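Local coordinates for protein putative metal-dependent phosphoesterase (Bifidobacterium adolescentis, PDB 3O0F) that hydrolyses phosphoesters at a centre of iron and zinc ions, with AMP bound in an adjoining pocket, as a member of the PHP family, at residues G197-H203 / G226-E231; F90-P94 / L285-L291; L213-L219 / R244-I248. Residues are numbered along the deposited sequence.

Interaction 1. Residues G197-H203 / G226-E231. With FE (Fe (III) ion), chain D.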
loop_
_atom_site.group_PDB
_atom_site.type_symbol
_atom_site.label_atom_id
_atom_site.label_comp_id
_atom_site.label_asym_id
_atom_site.label_seq_id
_atom_site.Cartn_x
_atom_site.Cartn_y
_atom_site.Cartn_z
ATOM N N GLY A 197 12.255 -2.714 -10.925
ATOM C CA GLY A 197 10.815 -2.504 -10.817
ATOM C C GLY A 197 10.284 -1.182 -11.349
ATOM O O GLY A 197 11.013 -0.326 -11.861
ATOM N N VAL A 198 8.995 -0.986 -11.110
ATOM C CA VAL A 198 8.246 0.165 -11.559
ATOM C C VAL A 198 7.702 0.783 -10.293
ATOM O O VAL A 198 7.088 0.115 -9.447
ATOM C CB VAL A 198 7.113 -0.251 -12.544
ATOM C CG1 VAL A 198 6.221 0.962 -13.000
ATOM C CG2 VAL A 198 7.731 -0.974 -13.732
ATOM N N VAL A 199 7.891 2.083 -10.174
ATOM C CA VAL A 199 7.526 2.796 -8.952
ATOM C C VAL A 199 6.513 3.919 -9.221
ATOM O O VAL A 199 6.668 4.746 -10.133
ATOM C CB VAL A 199 8.810 3.285 -8.150
ATOM C CG1 VAL A 199 9.653 4.198 -8.975
ATOM C CG2 VAL A 199 8.382 3.944 -6.841
ATOM N N VAL A 200 5.471 3.954 -8.401
ATOM C CA VAL A 200 4.328 4.883 -8.586
ATOM C C VAL A 200 4.054 5.565 -7.232
ATOM O O VAL A 200 4.029 4.887 -6.235
ATOM C CB VAL A 200 3.082 4.077 -9.064
ATOM C CG1 VAL A 200 1.782 4.946 -9.046
ATOM C CG2 VAL A 200 3.344 3.407 -10.444
ATOM N N ALA A 201 3.864 6.889 -7.197
ATOM C CA ALA A 201 3.490 7.588 -5.961
ATOM C C ALA A 201 1.975 7.314 -5.694
ATOM O O ALA A 201 1.132 7.569 -6.546
ATOM C CB ALA A 201 3.782 9.129 -6.090
ATOM N N ALA A 202 1.678 6.725 -4.534
ATOM C CA ALA A 202 0.305 6.344 -4.126
ATOM C C ALA A 202 -0.474 7.552 -3.541
ATOM O O ALA A 202 0.108 8.384 -2.860
ATOM C CB ALA A 202 0.345 5.215 -3.085
ATOM N N HIS A 203 -1.759 7.636 -3.879
ATOM C CA HIS A 203 -2.743 8.665 -3.425
ATOM C C HIS A 203 -2.070 10.011 -3.044
ATOM O O HIS A 203 -2.159 10.473 -1.898
ATOM C CB HIS A 203 -3.581 8.086 -2.250
ATOM C CG HIS A 203 -2.761 7.374 -1.209
ATOM N ND1 HIS A 203 -1.881 8.037 -0.370
ATOM C CD2 HIS A 203 -2.679 6.061 -0.872
ATOM C CE1 HIS A 203 -1.284 7.164 0.430
ATOM N NE2 HIS A 203 -1.745 5.958 0.140
ATOM N N GLY A 226 13.804 8.756 -11.047
ATOM C CA GLY A 226 13.242 7.593 -11.781
ATOM C C GLY A 226 11.766 7.216 -11.522
ATOM O O GLY A 226 11.344 6.143 -11.903
ATOM N N LEU A 227 10.962 8.085 -10.899
ATOM C CA LEU A 227 9.527 7.788 -10.661
ATOM C C LEU A 227 8.818 7.466 -11.959
ATOM O O LEU A 227 8.896 8.218 -12.927
ATOM C CB LEU A 227 8.816 8.941 -9.930
ATOM C CG LEU A 227 7.344 8.707 -9.571
ATOM C CD1 LEU A 227 7.210 7.704 -8.387
ATOM C CD2 LEU A 227 6.668 10.061 -9.206
ATOM N N ASP A 228 8.109 6.343 -12.002
ATOM C CA ASP A 228 7.444 5.949 -13.236
ATOM C C ASP A 228 6.041 6.533 -13.372
ATOM O O ASP A 228 5.554 6.716 -14.483
ATOM C CB ASP A 228 7.356 4.436 -13.315
ATOM C CG ASP A 228 8.708 3.781 -13.442
ATOM O OD1 ASP A 228 9.180 3.701 -14.586
ATOM O OD2 ASP A 228 9.262 3.320 -12.400
ATOM N N GLY A 229 5.346 6.734 -12.247
ATOM C CA GLY A 229 3.917 7.061 -12.307
ATOM C C GLY A 229 3.296 7.658 -11.058
ATOM O O GLY A 229 3.917 7.737 -10.008
ATOM N N LEU A 230 2.040 8.040 -11.219
ATOM C CA LEU A 230 1.181 8.659 -10.198
ATOM C C LEU A 230 -0.160 7.940 -10.169
ATOM O O LEU A 230 -0.764 7.714 -11.214
ATOM C CB LEU A 230 0.909 10.113 -10.599
ATOM C CG LEU A 230 2.136 11.039 -10.668
ATOM C CD1 LEU A 230 1.724 12.453 -11.085
ATOM C CD2 LEU A 230 2.861 11.050 -9.329
ATOM N N GLU A 231 -0.599 7.564 -8.969
ATOM C CA GLU A 231 -1.897 6.999 -8.743
ATOM C C GLU A 231 -2.873 8.156 -8.664
ATOM O O GLU A 231 -2.809 8.954 -7.724
ATOM C CB GLU A 231 -1.888 6.213 -7.421
ATOM C CG GLU A 231 -3.232 5.672 -7.049
ATOM C CD GLU A 231 -3.174 4.791 -5.816
ATOM O OE1 GLU A 231 -2.762 5.293 -4.741
ATOM O OE2 GLU A 231 -3.545 3.596 -5.915
HETATM FE FE FE D . -1.242 4.073 1.344
HETATM O O HOH W 1 -2.697 3.169 0.297
#

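Interaction 2. Residues F90-P94 / L285-L291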
loop_
_atom_site.group_PDB
_atom_site.type_symbol
_atom_site.label_atom_id
_atom_site.label_comp_id
_atom_site.label_asym_id
_atom_site.label_seq_id
_atom_site.Cartn_x
_atom_site.Cartn_y
_atom_site.Cartn_z
ATOM N N PHE A 90 6.077 -2.232 -8.353
ATOM C CA PHE A 90 5.581 -3.420 -9.038
ATOM C C PHE A 90 6.699 -4.101 -9.841
ATOM O O PHE A 90 7.588 -3.429 -10.405
ATOM C CB PHE A 90 4.479 -3.051 -10.024
ATOM C CG PHE A 90 3.266 -2.451 -9.379
ATOM C CD1 PHE A 90 2.364 -3.260 -8.693
ATOM C CD2 PHE A 90 3.043 -1.093 -9.447
ATOM C CE1 PHE A 90 1.248 -2.691 -8.051
ATOM C CE2 PHE A 90 1.910 -0.522 -8.862
ATOM C CZ PHE A 90 1.030 -1.329 -8.157
ATOM N N GLN A 91 6.572 -5.415 -9.941
ATOM C CA GLN A 91 7.363 -6.229 -10.876
ATOM C C GLN A 91 8.855 -6.012 -10.743
ATOM O O GLN A 91 9.557 -5.750 -11.726
ATOM C CB GLN A 91 6.877 -5.996 -12.321
ATOM C CG GLN A 91 5.382 -6.417 -12.518
ATOM C CD GLN A 91 5.161 -7.922 -12.410
ATOM O OE1 GLN A 91 4.390 -8.389 -11.567
ATOM N NE2 GLN A 91 5.830 -8.692 -13.282
ATOM N N TYR A 92 9.341 -6.121 -9.517
ATOM C CA TYR A 92 10.782 -6.017 -9.233
ATOM C C TYR A 92 11.299 -7.363 -8.756
ATOM O O TYR A 92 10.512 -8.232 -8.363
ATOM C CB TYR A 92 11.056 -4.931 -8.206
ATOM C CG TYR A 92 10.398 -5.152 -6.895
ATOM C CD1 TYR A 92 11.021 -5.872 -5.899
ATOM C CD2 TYR A 92 9.137 -4.634 -6.645
ATOM C CE1 TYR A 92 10.423 -6.069 -4.684
ATOM C CE2 TYR A 92 8.507 -4.836 -5.431
ATOM C CZ TYR A 92 9.151 -5.537 -4.454
ATOM O OH TYR A 92 8.525 -5.734 -3.259
ATOM N N ASP A 93 12.614 -7.545 -8.777
ATOM C CA ASP A 93 13.221 -8.795 -8.289
ATOM C C ASP A 93 13.091 -8.946 -6.775
ATOM O O ASP A 93 13.721 -8.215 -6.020
ATOM C CB ASP A 93 14.680 -8.866 -8.720
ATOM C CG ASP A 93 15.434 -10.028 -8.109
ATOM O OD1 ASP A 93 14.813 -10.932 -7.460
ATOM O OD2 ASP A 93 16.687 -9.980 -8.242
ATOM N N PRO A 94 12.269 -9.895 -6.310
ATOM C CA PRO A 94 12.050 -9.978 -4.850
ATOM C C PRO A 94 13.276 -10.400 -4.035
ATOM O O PRO A 94 13.338 -10.136 -2.852
ATOM C CB PRO A 94 10.917 -10.997 -4.725
ATOM C CG PRO A 94 11.073 -11.882 -5.895
ATOM C CD PRO A 94 11.548 -10.968 -7.025
ATOM N N LEU A 285 4.186 -3.925 -17.020
ATOM C CA LEU A 285 4.702 -5.278 -17.200
ATOM C C LEU A 285 5.941 -5.282 -18.077
ATOM O O LEU A 285 6.935 -6.015 -17.819
ATOM C CB LEU A 285 3.623 -6.175 -17.803
ATOM C CG LEU A 285 2.568 -6.713 -16.815
ATOM C CD1 LEU A 285 1.393 -7.305 -17.564
ATOM C CD2 LEU A 285 3.136 -7.752 -15.861
ATOM N N CYS A 286 5.874 -4.464 -19.126
ATOM C CA CYS A 286 6.987 -4.298 -20.070
ATOM C C CYS A 286 8.189 -3.608 -19.464
ATOM O O CYS A 286 9.315 -3.983 -19.774
ATOM C CB CYS A 286 6.538 -3.581 -21.346
ATOM S SG CYS A 286 5.376 -4.555 -22.326
ATOM N N ARG A 287 7.979 -2.646 -18.571
ATOM C CA ARG A 287 9.081 -2.019 -17.901
ATOM C C ARG A 287 9.695 -2.832 -16.798
ATOM O O ARG A 287 10.875 -2.665 -16.545
ATOM C CB ARG A 287 8.678 -0.699 -17.245
ATOM C CG ARG A 287 8.371 0.312 -18.207
ATOM C CD ARG A 287 8.262 1.627 -17.531
ATOM N NE ARG A 287 7.625 2.512 -18.449
ATOM C CZ ARG A 287 7.458 3.804 -18.277
ATOM N NH1 ARG A 287 7.898 4.428 -17.177
ATOM N NH2 ARG A 287 6.847 4.454 -19.247
ATOM N N GLY A 288 8.897 -3.635 -16.103
ATOM C CA GLY A 288 9.364 -4.426 -14.949
ATOM C C GLY A 288 10.103 -5.709 -15.321
ATOM O O GLY A 288 10.374 -6.002 -16.497
ATOM N N VAL A 289 10.493 -6.433 -14.283
ATOM C CA VAL A 289 11.224 -7.660 -14.375
ATOM C C VAL A 289 10.252 -8.784 -14.810
ATOM O O VAL A 289 9.071 -8.800 -14.419
ATOM C CB VAL A 289 11.813 -7.996 -12.968
ATOM C CG1 VAL A 289 12.380 -9.398 -12.911
ATOM C CG2 VAL A 289 12.909 -6.942 -12.586
ATOM N N ASP A 290 10.759 -9.702 -15.612
ATOM C CA ASP A 290 10.000 -10.892 -16.012
ATOM C C ASP A 290 10.062 -11.890 -14.871
ATOM O O ASP A 290 11.084 -12.531 -14.667
ATOM C CB ASP A 290 10.618 -11.456 -17.286
ATOM C CG ASP A 290 9.879 -12.689 -17.849
ATOM O OD1 ASP A 290 9.097 -13.377 -17.132
ATOM O OD2 ASP A 290 10.099 -12.954 -19.053
ATOM N N LEU A 291 8.986 -11.995 -14.107
ATOM C CA LEU A 291 8.943 -12.913 -12.945
ATOM C C LEU A 291 8.277 -14.253 -13.278
ATOM O O LEU A 291 8.125 -15.096 -12.399
ATOM C CB LEU A 291 8.197 -12.249 -11.765
ATOM C CG LEU A 291 8.910 -11.007 -11.180
ATOM C CD1 LEU A 291 8.012 -10.223 -10.220
ATOM C CD2 LEU A 291 10.252 -11.378 -10.507
HETATM O O HOH W 2 7.050 -7.607 -15.813
HETATM O O HOH W 3 6.006 -11.452 -14.374
#

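Interaction 3. Residues L213-L219 / R244-I248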
loop_
_atom_site.group_PDB
_atom_site.type_symbol
_atom_site.label_atom_id
_atom_site.label_comp_id
_atom_site.label_asym_id
_atom_site.label_seq_id
_atom_site.Cartn_x
_atom_site.Cartn_y
_atom_site.Cartn_z
ATOM N N LEU A 213 0.363 18.195 1.326
ATOM C CA LEU A 213 0.700 17.305 0.220
ATOM C C LEU A 213 2.127 17.550 -0.291
ATOM O O LEU A 213 2.753 18.593 -0.056
ATOM C CB LEU A 213 -0.280 17.505 -0.929
ATOM C CG LEU A 213 -1.767 17.403 -0.610
ATOM C CD1 LEU A 213 -2.584 17.765 -1.857
ATOM C CD2 LEU A 213 -2.116 15.976 -0.100
ATOM N N LEU A 214 2.659 16.557 -0.974
ATOM C CA LEU A 214 3.849 16.753 -1.782
ATOM C C LEU A 214 3.645 17.919 -2.711
ATOM O O LEU A 214 2.570 18.061 -3.348
ATOM C CB LEU A 214 4.152 15.506 -2.635
ATOM C CG LEU A 214 4.654 14.289 -1.878
ATOM C CD1 LEU A 214 4.691 13.085 -2.833
ATOM C CD2 LEU A 214 6.021 14.551 -1.240
ATOM N N SER A 215 4.677 18.747 -2.817
ATOM C CA SER A 215 4.648 19.839 -3.744
ATOM C C SER A 215 5.103 19.387 -5.137
ATOM O O SER A 215 5.682 18.319 -5.306
ATOM C CB SER A 215 5.563 20.919 -3.256
ATOM O OG SER A 215 6.886 20.480 -3.360
ATOM N N ASP A 216 4.872 20.232 -6.132
ATOM C CA ASP A 216 5.370 19.985 -7.493
ATOM C C ASP A 216 6.884 19.786 -7.530
ATOM O O ASP A 216 7.371 18.958 -8.303
ATOM C CB ASP A 216 5.046 21.151 -8.438
ATOM C CG ASP A 216 3.518 21.337 -8.676
ATOM O OD1 ASP A 216 2.718 20.574 -8.102
ATOM O OD2 ASP A 216 3.127 22.232 -9.465
ATOM N N GLU A 217 7.613 20.595 -6.765
ATOM C CA GLU A 217 9.080 20.479 -6.667
ATOM C C GLU A 217 9.511 19.112 -6.119
ATOM O O GLU A 217 10.427 18.512 -6.653
ATOM C CB GLU A 217 9.716 21.648 -5.847
ATOM C CG GLU A 217 9.635 22.998 -6.597
ATOM C CD GLU A 217 10.669 24.122 -6.210
ATOM O OE1 GLU A 217 10.501 24.840 -5.181
ATOM O OE2 GLU A 217 11.603 24.344 -7.020
ATOM N N GLN A 218 8.846 18.614 -5.079
ATOM C CA GLN A 218 9.164 17.285 -4.540
ATOM C C GLN A 218 8.829 16.202 -5.556
ATOM O O GLN A 218 9.557 15.211 -5.669
ATOM C CB GLN A 218 8.445 17.002 -3.221
ATOM C CG GLN A 218 8.823 17.957 -2.058
ATOM C CD GLN A 218 7.939 17.744 -0.851
ATOM O OE1 GLN A 218 6.767 18.149 -0.846
ATOM N NE2 GLN A 218 8.501 17.117 0.216
ATOM N N LEU A 219 7.729 16.377 -6.292
ATOM C CA LEU A 219 7.389 15.436 -7.336
ATOM C C LEU A 219 8.422 15.478 -8.445
ATOM O O LEU A 219 8.788 14.422 -8.956
ATOM C CB LEU A 219 5.961 15.641 -7.892
ATOM C CG LEU A 219 4.847 15.179 -6.931
ATOM C CD1 LEU A 219 3.463 15.554 -7.431
ATOM C CD2 LEU A 219 4.940 13.664 -6.680
ATOM N N ARG A 244 -4.529 18.253 -11.180
ATOM C CA ARG A 244 -3.135 18.643 -10.961
ATOM C C ARG A 244 -2.180 17.460 -11.285
ATOM O O ARG A 244 -1.184 17.606 -11.997
ATOM C CB ARG A 244 -2.984 19.156 -9.519
ATOM C CG ARG A 244 -1.570 19.151 -8.988
ATOM C CD ARG A 244 -1.429 19.917 -7.681
ATOM N NE ARG A 244 -0.047 19.750 -7.254
ATOM C CZ ARG A 244 0.392 18.857 -6.374
ATOM N NH1 ARG A 244 -0.450 18.089 -5.691
ATOM N NH2 ARG A 244 1.704 18.750 -6.143
ATOM N N LEU A 245 -2.490 16.276 -10.802
ATOM C CA LEU A 245 -1.595 15.137 -11.001
ATOM C C LEU A 245 -1.588 14.664 -12.472
ATOM O O LEU A 245 -0.558 14.234 -12.979
ATOM C CB LEU A 245 -1.995 13.987 -10.033
ATOM C CG LEU A 245 -1.860 14.210 -8.513
ATOM C CD1 LEU A 245 -2.568 13.044 -7.766
ATOM C CD2 LEU A 245 -0.375 14.309 -8.019
ATOM N N LEU A 246 -2.744 14.732 -13.141
ATOM C CA LEU A 246 -2.848 14.357 -14.556
ATOM C C LEU A 246 -1.989 15.298 -15.412
ATOM O O LEU A 246 -1.388 14.876 -16.387
ATOM C CB LEU A 246 -4.303 14.424 -15.036
ATOM C CG LEU A 246 -5.244 13.315 -14.573
ATOM C CD1 LEU A 246 -6.679 13.680 -14.922
ATOM C CD2 LEU A 246 -4.819 11.923 -15.125
ATOM N N THR A 247 -1.956 16.572 -15.038
ATOM C CA THR A 247 -1.172 17.538 -15.735
ATOM C C THR A 247 0.303 17.267 -15.584
ATOM O O THR A 247 1.041 17.344 -16.567
ATOM C CB THR A 247 -1.520 18.975 -15.275
ATOM O OG1 THR A 247 -2.899 19.204 -15.566
ATOM C CG2 THR A 247 -0.649 20.021 -15.993
ATOM N N ILE A 248 0.746 16.981 -14.354
ATOM C CA ILE A 248 2.125 16.630 -14.110
ATOM C C ILE A 248 2.514 15.358 -14.881
ATOM O O ILE A 248 3.566 15.317 -15.535
ATOM C CB ILE A 248 2.420 16.447 -12.605
ATOM C CG1 ILE A 248 2.302 17.813 -11.875
ATOM C CG2 ILE A 248 3.805 15.761 -12.416
ATOM C CD1 ILE A 248 2.166 17.690 -10.356
HETATM O O HOH W 4 0.765 15.952 -4.251
HETATM O O HOH W 5 0.451 21.947 -9.393
#

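Interaction 1. Residues G197-H203 / G226-E231
Two neighbouring parallel strands meet here, 198-201 and 229-231. Their axes come within 4.4 Å and their directions differ by 45°. Val-198 comes first: its CG1 lies 3.7 Å from CB of Asp-228. The amide N of Val-199 then donates to OD2 of Asp-228 at 2.9 Å, so a side chain takes the place of a backbone acceptor at the start of the pairing. Asp-228 also forms salt bridges with Lys-193 and Arg-287. Val-199 O accepts a hydrogen bond from Asp-228 N at 2.8 Å and a weak one from Gly-229 N at 3.2 Å. Val-200 pairs with Gly-229, with CA atoms 4.3 Å apart, and Val-200 CA makes a CA-H...O contact of 3.2 Å to Gly-229 O. A CB on Gly-229 would press on Val-200 CG2, so the glycine permits this close approach. Ala-201 N donates to Gly-229 O at 2.9 Å, and Ala-201 O accepts from Glu-231 N at 3.0 Å. The methyl CB of Ala-201 packs on Leu-230 CD2 at 3.9 Å and Leu-227 CD2 at 4.3 Å. Past Ala-202, His-203 N donates to Glu-231 OE1 at 2.7 Å. The other oxygen of Glu-231, OE2, is hydrogen-bonded to His-18, a ligand of the other iron. His-203 NE2 binds Fe(III) at 2.3 Å, and water 1 lies 2.0 Å from the same ion. Glu-75 and His-86 are further ligands. The strands belong to the beta-alpha-beta unit 198-201, 216-225, 229-233, with a metal ligand just after the first strand, an arrangement characteristic of the PHP domain.

Interaction 2. Residues F90-P94 / L285-L291
The backbones touch where the chain leaves strand 83-90 and where it leaves helix 278-287. Gln-91 and Gly-288 have CA atoms 4.9 Å apart. Val-289 N donates to Gln-91 O at 2.8 Å, nearly straight at 168°. Gly-288 is the first residue beyond the helix; a CB there would clash with Gln-91 CB, so glycine suits this close passage. The contact joins the segment after helix 278-287, near the end of the modelled chain, to the loop between strand 83-90 and helix 97-124 of the PHP fold. Gln-91 is the residue most covered by the other segment, 121 Å². Its NE2 donates to water 2 and water 3, both at 3.0 Å. Water 2 donates to Leu-285 O at 2.6 Å and Val-289 O at 2.7 Å; water 3 accepts from Leu-291 N at 3.0 Å. Gln-91 OE1 bonds to the amide of Leu-72 in strand 70-80. Val-289 CG2 lies 4.1 Å from Tyr-92 CA, and Leu-291 CD2 packs on Pro-94 CD at 3.7 Å.

Interaction 3. Residues L213-L219 / R244-I248
Arg-244 reaches from helix 239-252 to the start of helix 216-225 and makes the main polar contact. Its NH2 and NE form a salt bridge with a single oxygen, Asp-216 OD1, at 2.9 and 3.0 Å. This oxygen lies near the guanidinium plane, at its edge. NH2 also donates to Leu-214 O at 3.0 Å, so the arginine holds both the first helical turn and the backbone just before it. Water 4 donates to Leu-214 O at 2.9 Å and accepts from Arg-244 NH1 at 2.8 Å; NH1 also bonds to Gln-241. Water 5 donates to Asp-216 OD2 at 2.7 Å and accepts a weak bond from Arg-244 NE at 3.1 Å. Next to these polar groups, Leu-219 CD1 packs on Ile-248 CD1 at 3.8 Å and Leu-245 CD2 at 4.1 Å. Ile-248 also touches Leu-230 of strand 229-233. Ser-215 is the N-cap: its OG accepts from Gln-218 N at 3.2 Å, and Ser-215 N donates to Gln-218 OE1 at 2.9 Å. The two residues form a capping box, which starts the helix that Arg-244 joins to its neighbour across a beta-alpha-beta-alpha portion of the fold.

Interaction 1 lies in the sheet between the other two. It touches interaction 2 through Val-198 O and Phe-90 N, 2.8 Å apart and probably hydrogen-bonded, and through the salt bridge of Asp-228 OD1 with Arg-287 NH1 at 3.0 Å. It touches interaction 3 by packing: Leu-230 CD1 is 3.5 Å from Leu-245 O, and Leu-230 CD2 is 4.3 Å from Leu-219 CD2. Interactions 2 and 3 are about 12 Å apart at their nearest atoms. Only interaction 1 supplies a metal ligand, His-203. The side chain of Leu-214 in interaction 3 is about 12 Å from a bound iron. The side chain of Tyr-92 in interaction 2 is about 14 Å from a bound iron.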